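Local coordinates for protein peptide methionine sulfoxide reductase msrA/msrB (Neisseria gonorrhoeae, PDB 2H30) that serves as the thioredoxin-like N-terminal domain of PilB, taking electrons from DsbD to reduce the methionine sulfoxide reductase domains that follow it, at residues D38-W49 with I119-K130. The protein carries 2 engineered substitutions. Sequence-based numbering, arbitrary orientation.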
ATOM      1  N   ASP A  38     -10.949  12.969   4.097  1.00 26.01           N
ATOM      2  CA  ASP A  38     -10.222  14.012   4.810  1.00 28.71           C
ATOM      3  C   ASP A  38      -8.949  13.494   5.400  1.00 26.46           C
ATOM      4  O   ASP A  38      -8.414  14.065   6.359  1.00 28.48           O
ATOM      5  CB  ASP A  38     -11.084  14.613   5.922  1.00 29.44           C
ATOM      6  CG  ASP A  38     -12.338  15.261   5.387  1.00 36.13           C
ATOM      7  OD1 ASP A  38     -12.216  15.993   4.366  1.00 39.29           O
ATOM      8  OD2 ASP A  38     -13.422  15.001   5.997  1.00 39.84           O
ATOM      9  N   LYS A  39      -8.470  12.374   4.844  1.00 23.81           N
ATOM     10  CA  LYS A  39      -7.180  11.828   5.252  1.00 21.44           C
ATOM     11  C   LYS A  39      -6.367  11.554   3.987  1.00 19.77           C
ATOM     12  O   LYS A  39      -6.931  11.097   3.014  1.00 21.41           O
ATOM     13  CB  LYS A  39      -7.356  10.501   5.987  1.00 21.42           C
ATOM     14  CG  LYS A  39      -7.954  10.606   7.376  1.00 24.16           C
ATOM     15  CD  LYS A  39      -7.925   9.263   8.026  1.00 24.97           C
ATOM     16  CE  LYS A  39      -8.622   9.322   9.345  1.00 27.92           C
ATOM     17  NZ  LYS A  39      -8.509   8.062  10.122  1.00 30.10           N
ATOM     18  N   PRO A  40      -5.050  11.762   4.058  1.00 18.50           N
ATOM     19  CA  PRO A  40      -4.211  11.237   2.933  1.00 17.15           C
ATOM     20  C   PRO A  40      -4.157   9.708   3.040  1.00 16.17           C
ATOM     21  O   PRO A  40      -4.480   9.162   4.078  1.00 15.96           O
ATOM     22  CB  PRO A  40      -2.827  11.820   3.223  1.00 18.36           C
ATOM     23  CG  PRO A  40      -2.800  12.016   4.757  1.00 19.57           C
ATOM     24  CD  PRO A  40      -4.243  12.372   5.136  1.00 19.31           C
ATOM     25  N   THR A  41      -3.690   9.049   1.986  1.00 14.93           N
ATOM     26  CA  THR A  41      -3.576   7.610   1.973  1.00 15.57           C
ATOM     27  C   THR A  41      -2.147   7.253   1.646  1.00 14.33           C
ATOM     28  O   THR A  41      -1.557   7.740   0.646  1.00 13.80           O
ATOM     29  CB  THR A  41      -4.529   7.004   0.927  1.00 16.04           C
ATOM     30  OG1 THR A  41      -5.885   7.339   1.349  1.00 17.18           O
ATOM     31  CG2 THR A  41      -4.449   5.478   0.919  1.00 17.68           C
ATOM     32  N   LEU A  42      -1.584   6.381   2.491  1.00 12.54           N
ATOM     33  CA  LEU A  42      -0.206   5.896   2.275  1.00 13.93           C
ATOM     34  C   LEU A  42      -0.354   4.469   1.810  1.00 12.48           C
ATOM     35  O   LEU A  42      -0.973   3.645   2.511  1.00 13.43           O
ATOM     36  CB  LEU A  42       0.565   5.972   3.605  1.00 15.22           C
ATOM     37  CG  LEU A  42       1.983   5.456   3.453  1.00 16.13           C
ATOM     38  CD1 LEU A  42       2.840   6.294   2.471  1.00 17.10           C
ATOM     39  CD2 LEU A  42       2.532   5.474   4.930  1.00 18.21           C
ATOM     40  N   ILE A  43       0.138   4.189   0.602  1.00 11.93           N
ATOM     41  CA  ILE A  43      -0.090   2.869  -0.024  1.00 11.56           C
ATOM     42  C   ILE A  43       1.217   2.134  -0.185  1.00 12.11           C
ATOM     43  O   ILE A  43       2.167   2.691  -0.766  1.00 13.02           O
ATOM     44  CB  ILE A  43      -0.684   3.009  -1.427  1.00 13.01           C
ATOM     45  CG1 ILE A  43      -1.996   3.811  -1.359  1.00 13.38           C
ATOM     46  CG2 ILE A  43      -0.900   1.612  -2.048  1.00 14.90           C
ATOM     47  CD1 ILE A  43      -2.509   4.131  -2.766  1.00 16.38           C
ATOM     48  N   LYS A  44       1.275   0.920   0.293  1.00 11.38           N
ATOM     49  CA  LYS A  44       2.478   0.057   0.073  1.00 11.08           C
ATOM     50  C   LYS A  44       2.146  -0.959  -1.031  1.00 12.42           C
ATOM     51  O   LYS A  44       1.175  -1.734  -0.831  1.00 12.01           O
ATOM     52  CB  LYS A  44       2.791  -0.731   1.342  1.00 12.70           C
ATOM     53  CG  LYS A  44       4.093  -1.552   1.143  1.00 13.83           C
ATOM     54  CD  LYS A  44       4.410  -2.353   2.366  1.00 18.13           C
ATOM     55  CE  LYS A  44       5.959  -2.678   2.275  1.00 21.43           C
ATOM     56  NZ  LYS A  44       6.361  -3.076   3.576  1.00 25.02           N
ATOM     57  N   PHE A  45       2.939  -0.948  -2.112  1.00 10.65           N
ATOM     58  CA  PHE A  45       2.805  -1.933  -3.205  1.00 10.28           C
ATOM     59  C   PHE A  45       3.793  -3.044  -2.927  1.00 11.25           C
ATOM     60  O   PHE A  45       4.977  -2.789  -2.634  1.00 11.92           O
ATOM     61  CB  PHE A  45       3.151  -1.284  -4.555  1.00 11.92           C
ATOM     62  CG  PHE A  45       2.168  -0.221  -4.948  1.00 12.78           C
ATOM     63  CD1 PHE A  45       2.285   1.083  -4.471  1.00 13.59           C
ATOM     64  CD2 PHE A  45       1.089  -0.562  -5.739  1.00 14.25           C
ATOM     65  CE1 PHE A  45       1.318   2.046  -4.851  1.00 16.20           C
ATOM     66  CE2 PHE A  45       0.132   0.403  -6.146  1.00 14.17           C
ATOM     67  CZ  PHE A  45       0.229   1.704  -5.703  1.00 14.21           C
ATOM     68  N   TRP A  46       3.323  -4.273  -3.106  1.00 11.00           N
ATOM     69  CA  TRP A  46       4.152  -5.439  -2.817  1.00 11.05           C
ATOM     70  C   TRP A  46       3.729  -6.643  -3.647  1.00 11.95           C
ATOM     71  O   TRP A  46       2.714  -6.591  -4.357  1.00 12.55           O
ATOM     72  CB  TRP A  46       4.099  -5.762  -1.312  1.00 11.29           C
ATOM     73  CG  TRP A  46       2.751  -6.179  -0.791  1.00 12.09           C
ATOM     74  CD1 TRP A  46       1.704  -5.340  -0.456  1.00 13.78           C
ATOM     75  CD2 TRP A  46       2.340  -7.497  -0.437  1.00 12.65           C
ATOM     76  NE1 TRP A  46       0.631  -6.102   0.047  1.00 12.33           N
ATOM     77  CE2 TRP A  46       1.003  -7.424   0.019  1.00 12.08           C
ATOM     78  CE3 TRP A  46       2.952  -8.749  -0.561  1.00 12.93           C
ATOM     79  CZ2 TRP A  46       0.293  -8.531   0.464  1.00 14.77           C
ATOM     80  CZ3 TRP A  46       2.219  -9.874  -0.144  1.00 14.09           C
ATOM     81  CH2 TRP A  46       0.913  -9.769   0.348  1.00 14.17           C
ATOM     82  N   ALA A  47       4.531  -7.723  -3.561  1.00 12.83           N
ATOM     83  CA  ALA A  47       4.239  -8.986  -4.221  1.00 12.93           C
ATOM     84  C   ALA A  47       4.643 -10.135  -3.345  1.00 13.90           C
ATOM     85  O   ALA A  47       5.606 -10.024  -2.572  1.00 13.15           O
ATOM     86  CB  ALA A  47       4.955  -9.091  -5.544  1.00 14.01           C
ATOM     87  N   SER A  48       3.951 -11.243  -3.575  1.00 13.76           N
ATOM     88  CA  SER A  48       4.170 -12.485  -2.775  1.00 13.58           C
ATOM     89  C   SER A  48       5.586 -13.035  -2.984  1.00 14.65           C
ATOM     90  O   SER A  48       6.106 -13.725  -2.096  1.00 17.18           O
ATOM     91  CB  SER A  48       3.148 -13.547  -3.148  1.00 15.18           C
ATOM     92  OG  SER A  48       3.346 -13.935  -4.499  1.00 16.82           O
ATOM     93  N   TRP A  49       6.201 -12.737  -4.127  1.00 15.42           N
ATOM     94  CA  TRP A  49       7.502 -13.319  -4.453  1.00 15.84           C
ATOM     95  C   TRP A  49       8.671 -12.537  -3.912  1.00 18.28           C
ATOM     96  O   TRP A  49       9.838 -12.911  -4.185  1.00 20.05           O
ATOM     97  CB  TRP A  49       7.656 -13.530  -5.989  1.00 16.97           C
ATOM     98  CG  TRP A  49       7.200 -12.400  -6.842  1.00 17.48           C
ATOM     99  CD1 TRP A  49       6.079 -12.379  -7.616  1.00 17.69           C
ATOM    100  CD2 TRP A  49       7.875 -11.146  -7.066  1.00 18.42           C
ATOM    101  NE1 TRP A  49       6.000 -11.171  -8.310  1.00 19.25           N
ATOM    102  CE2 TRP A  49       7.097 -10.414  -8.006  1.00 17.28           C
ATOM    103  CE3 TRP A  49       9.070 -10.576  -6.573  1.00 19.43           C
ATOM    104  CZ2 TRP A  49       7.479  -9.127  -8.434  1.00 19.85           C
ATOM    105  CZ3 TRP A  49       9.453  -9.314  -7.019  1.00 20.92           C
ATOM    106  CH2 TRP A  49       8.652  -8.618  -7.954  1.00 19.04           C
ATOM    107  N   ILE A 119       4.939   1.995 -11.176  1.00 15.43           N
ATOM    108  CA  ILE A 119       5.618   1.251 -10.117  1.00 15.39           C
ATOM    109  C   ILE A 119       6.103  -0.050 -10.756  1.00 17.03           C
ATOM    110  O   ILE A 119       5.301  -0.787 -11.313  1.00 19.29           O
ATOM    111  CB  ILE A 119       4.750   1.088  -8.878  1.00 16.02           C
ATOM    112  CG1 ILE A 119       4.701   2.509  -8.201  1.00 17.53           C
ATOM    113  CG2 ILE A 119       5.356  -0.012  -7.975  1.00 16.18           C
ATOM    114  CD1 ILE A 119       4.004   2.579  -6.920  1.00 26.01           C
ATOM    115  N   SER A 120       7.404  -0.310 -10.630  1.00 19.08           N
ATOM    116  CA  SER A 120       7.997  -1.490 -11.258  1.00 21.38           C
ATOM    117  C   SER A 120       8.843  -2.316 -10.294  1.00 22.10           C
ATOM    118  O   SER A 120       9.318  -3.442 -10.649  1.00 24.22           O
ATOM    119  CB  SER A 120       8.888  -1.101 -12.493  1.00 22.29           C
ATOM    120  OG  SER A 120       9.816  -0.095 -12.086  1.00 29.27           O
ATOM    121  N   VAL A 121       9.072  -1.743  -9.103  1.00 19.42           N
ATOM    122  CA  VAL A 121       9.912  -2.392  -8.110  1.00 18.92           C
ATOM    123  C   VAL A 121       9.184  -2.434  -6.792  1.00 16.26           C
ATOM    124  O   VAL A 121       8.392  -1.571  -6.498  1.00 16.60           O
ATOM    125  CB  VAL A 121      11.298  -1.778  -7.963  1.00 21.41           C
ATOM    126  CG1 VAL A 121      12.052  -1.719  -9.327  1.00 24.00           C
ATOM    127  CG2 VAL A 121      11.278  -0.485  -7.297  1.00 24.96           C
ATOM    128  N   TYR A 122       9.440  -3.493  -6.058  1.00 14.45           N
ATOM    129  CA  TYR A 122       8.783  -3.674  -4.751  1.00 14.45           C
ATOM    130  C   TYR A 122       9.807  -3.826  -3.659  1.00 14.34           C
ATOM    131  O   TYR A 122      10.941  -4.384  -3.894  1.00 16.92           O
ATOM    132  CB  TYR A 122       7.937  -4.930  -4.775  1.00 13.87           C
ATOM    133  CG  TYR A 122       6.779  -4.927  -5.764  1.00 13.85           C
ATOM    134  CD1 TYR A 122       5.915  -3.822  -5.866  1.00 15.39           C
ATOM    135  CD2 TYR A 122       6.518  -6.032  -6.535  1.00 16.19           C
ATOM    136  CE1 TYR A 122       4.784  -3.867  -6.715  1.00 15.53           C
ATOM    137  CE2 TYR A 122       5.410  -6.053  -7.409  1.00 15.53           C
ATOM    138  CZ  TYR A 122       4.564  -4.976  -7.457  1.00 15.21           C
ATOM    139  OH  TYR A 122       3.453  -4.974  -8.241  1.00 16.45           O
ATOM    140  N   PRO A 123       9.439  -3.391  -2.455  1.00 13.90           N
ATOM    141  CA  PRO A 123       8.232  -2.584  -2.193  1.00 12.17           C
ATOM    142  C   PRO A 123       8.412  -1.193  -2.784  1.00 13.02           C
ATOM    143  O   PRO A 123       9.536  -0.769  -3.080  1.00 13.34           O
ATOM    144  CB  PRO A 123       8.219  -2.461  -0.661  1.00 15.58           C
ATOM    145  CG  PRO A 123       9.619  -2.808  -0.228  1.00 16.00           C
ATOM    146  CD  PRO A 123      10.306  -3.570  -1.270  1.00 14.66           C
ATOM    147  N   SER A 124       7.293  -0.531  -2.990  1.00 12.33           N
ATOM    148  CA  SER A 124       7.302   0.912  -3.235  1.00 10.34           C
ATOM    149  C   SER A 124       6.100   1.485  -2.538  1.00 11.72           C
ATOM    150  O   SER A 124       5.164   0.735  -2.174  1.00 12.48           O
ATOM    151  CB  SER A 124       7.149   1.237  -4.735  1.00 12.87           C
ATOM    152  OG  SER A 124       8.382   0.955  -5.419  1.00 15.17           O
ATOM    153  N   TRP A 125       6.136   2.801  -2.331  1.00 12.16           N
ATOM    154  CA  TRP A 125       5.050   3.472  -1.579  1.00 11.44           C
ATOM    155  C   TRP A 125       4.524   4.635  -2.365  1.00 14.14           C
ATOM    156  O   TRP A 125       5.299   5.272  -3.100  1.00 15.32           O
ATOM    157  CB  TRP A 125       5.629   4.003  -0.274  1.00 12.56           C
ATOM    158  CG  TRP A 125       6.022   2.866   0.689  1.00 12.78           C
ATOM    159  CD1 TRP A 125       7.211   2.117   0.683  1.00 14.35           C
ATOM    160  CD2 TRP A 125       5.279   2.442   1.816  1.00 13.35           C
ATOM    161  NE1 TRP A 125       7.173   1.223   1.751  1.00 14.09           N
ATOM    162  CE2 TRP A 125       6.003   1.394   2.449  1.00 15.47           C
ATOM    163  CE3 TRP A 125       4.025   2.793   2.316  1.00 14.53           C
ATOM    164  CZ2 TRP A 125       5.521   0.746   3.616  1.00 13.33           C
ATOM    165  CZ3 TRP A 125       3.534   2.160   3.481  1.00 12.45           C
ATOM    166  CH2 TRP A 125       4.290   1.122   4.111  1.00 13.42           C
ATOM    167  N   ALA A 126       3.230   4.896  -2.220  1.00 14.38           N
ATOM    168  CA  ALA A 126       2.697   6.150  -2.781  1.00 13.28           C
ATOM    169  C   ALA A 126       1.912   6.897  -1.730  1.00 14.07           C
ATOM    170  O   ALA A 126       1.255   6.290  -0.901  1.00 14.73           O
ATOM    171  CB  ALA A 126       1.814   5.858  -4.002  1.00 14.71           C
ATOM    172  N   LEU A 127       2.013   8.239  -1.752  1.00 13.98           N
ATOM    173  CA  LEU A 127       1.224   9.053  -0.870  1.00 13.83           C
ATOM    174  C   LEU A 127       0.195   9.780  -1.775  1.00 14.61           C
ATOM    175  O   LEU A 127       0.612  10.469  -2.701  1.00 15.16           O
ATOM    176  CB  LEU A 127       2.135  10.041  -0.105  1.00 14.38           C
ATOM    177  CG  LEU A 127       1.311  10.945   0.840  1.00 18.89           C
ATOM    178  CD1 LEU A 127       0.962  10.128   2.057  1.00 22.09           C
ATOM    179  CD2 LEU A 127       2.182  12.121   1.130  1.00 24.06           C
ATOM    180  N   ILE A 128      -1.058   9.528  -1.445  1.00 12.74           N
ATOM    181  CA  ILE A 128      -2.242  10.149  -2.128  1.00 13.51           C
ATOM    182  C   ILE A 128      -2.794  11.208  -1.180  1.00 16.86           C
ATOM    183  O   ILE A 128      -3.093  10.934  -0.030  1.00 16.23           O
ATOM    184  CB  ILE A 128      -3.343   9.133  -2.399  1.00 15.33           C
ATOM    185  CG1 ILE A 128      -2.789   7.847  -3.037  1.00 16.98           C
ATOM    186  CG2 ILE A 128      -4.439   9.745  -3.297  1.00 16.83           C
ATOM    187  CD1 ILE A 128      -2.052   8.101  -4.318  1.00 17.34           C
ATOM    188  N   GLY A 129      -2.970  12.417  -1.700  1.00 15.99           N
ATOM    189  CA  GLY A 129      -3.531  13.446  -0.846  1.00 17.60           C
ATOM    190  C   GLY A 129      -5.011  13.236  -0.535  1.00 18.84           C
ATOM    191  O   GLY A 129      -5.700  12.407  -1.168  1.00 18.79           O
ATOM    192  N   LYS A 130      -5.515  13.984   0.464  1.00 21.34           N
ATOM    193  CA  LYS A 130      -6.915  13.838   0.818  1.00 23.63           C
ATOM    194  C   LYS A 130      -7.868  14.172  -0.334  1.00 23.37           C
ATOM    195  O   LYS A 130      -8.967  13.668  -0.351  1.00 25.76           O
ATOM    196  CB  LYS A 130      -7.254  14.659   2.077  1.00 25.57           C
ATOM    197  CG  LYS A 130      -7.079  16.116   1.880  1.00 30.11           C
ATOM    198  CD  LYS A 130      -7.595  16.907   3.101  1.00 37.06           C
ATOM    199  CE  LYS A 130      -9.001  17.510   2.849  1.00 41.25           C
ATOM    200  NZ  LYS A 130      -8.977  18.665   1.911  1.00 43.13           N
TER
HETATM  201  O   HOH W   1     -11.072  13.353   1.581  1.00 35.70           O
HETATM  202  O   HOH W   2      -6.912   9.806   0.787  1.00 29.04           O
HETATM  203  O   HOH W   3       8.791  -0.643   3.301  1.00 19.57           O
HETATM  204  O   HOH W   4       1.210  -4.337  -6.380  1.00 16.70           O
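Lys44 lays its aliphatic chain across the face of the Trp125 indole, in the tightly packed middle of an antiparallel strand pair. With CG anti to the backbone N (chi1 -176°) and the chain extended beyond it, Lys44 CB stands 3.6 Å from the centroid of the Trp125 six-membered ring, and Lys44 CD runs on to Trp125 CZ2; a long methylene chain ending in a charge suits this place, because NZ can still reach Glu56 in a salt bridge. Leu42 packs its branch point against the same indole, Leu42 CG 3.5 Å from Trp125 CE3, and Trp125 NE1 donates to a water lying at the ring edge.

On the other face of the sheet, Phe45 is sandwiched. Ile119 CD1 comes over one side of its ring, 3.7 Å from the centroid, and Ile43 CG2 covers the opposite side, while small Ala126 meets the edge through CB, 3.9 Å from Phe45 CE1. Six backbone hydrogen bonds join the strands; the longest, Ser124 N to Phe45 O at 3.3 Å, lies at the Pro123 end of the pairing. A cis peptide bond, a hallmark of thioredoxin folds, precedes Pro123, and Ser124 OG donates to Val121 O. The Tyr122 ring turns one face to the Trp46–Ala47 backbone, with Trp46 C over its centre and Trp49 CH2 at its edge; tyrosine suits this place because its flat ring covers the backbone while its OH hydrogen-bonds a water.

The far end is looser and wet: Asp38 OD1 and Lys130 NZ stay 4.9 Å apart, and a water bridges Asp38 N to Lys130 O.

In the mixed sheet, strand 41-45 also pairs with parallel strand 73-78, and strand 124-128 with strand 134-139. Helix 51-64, with the probable redox pair Cys50 and Cys53 at its N-terminal end, packs against Trp46, Tyr122 and Pro123.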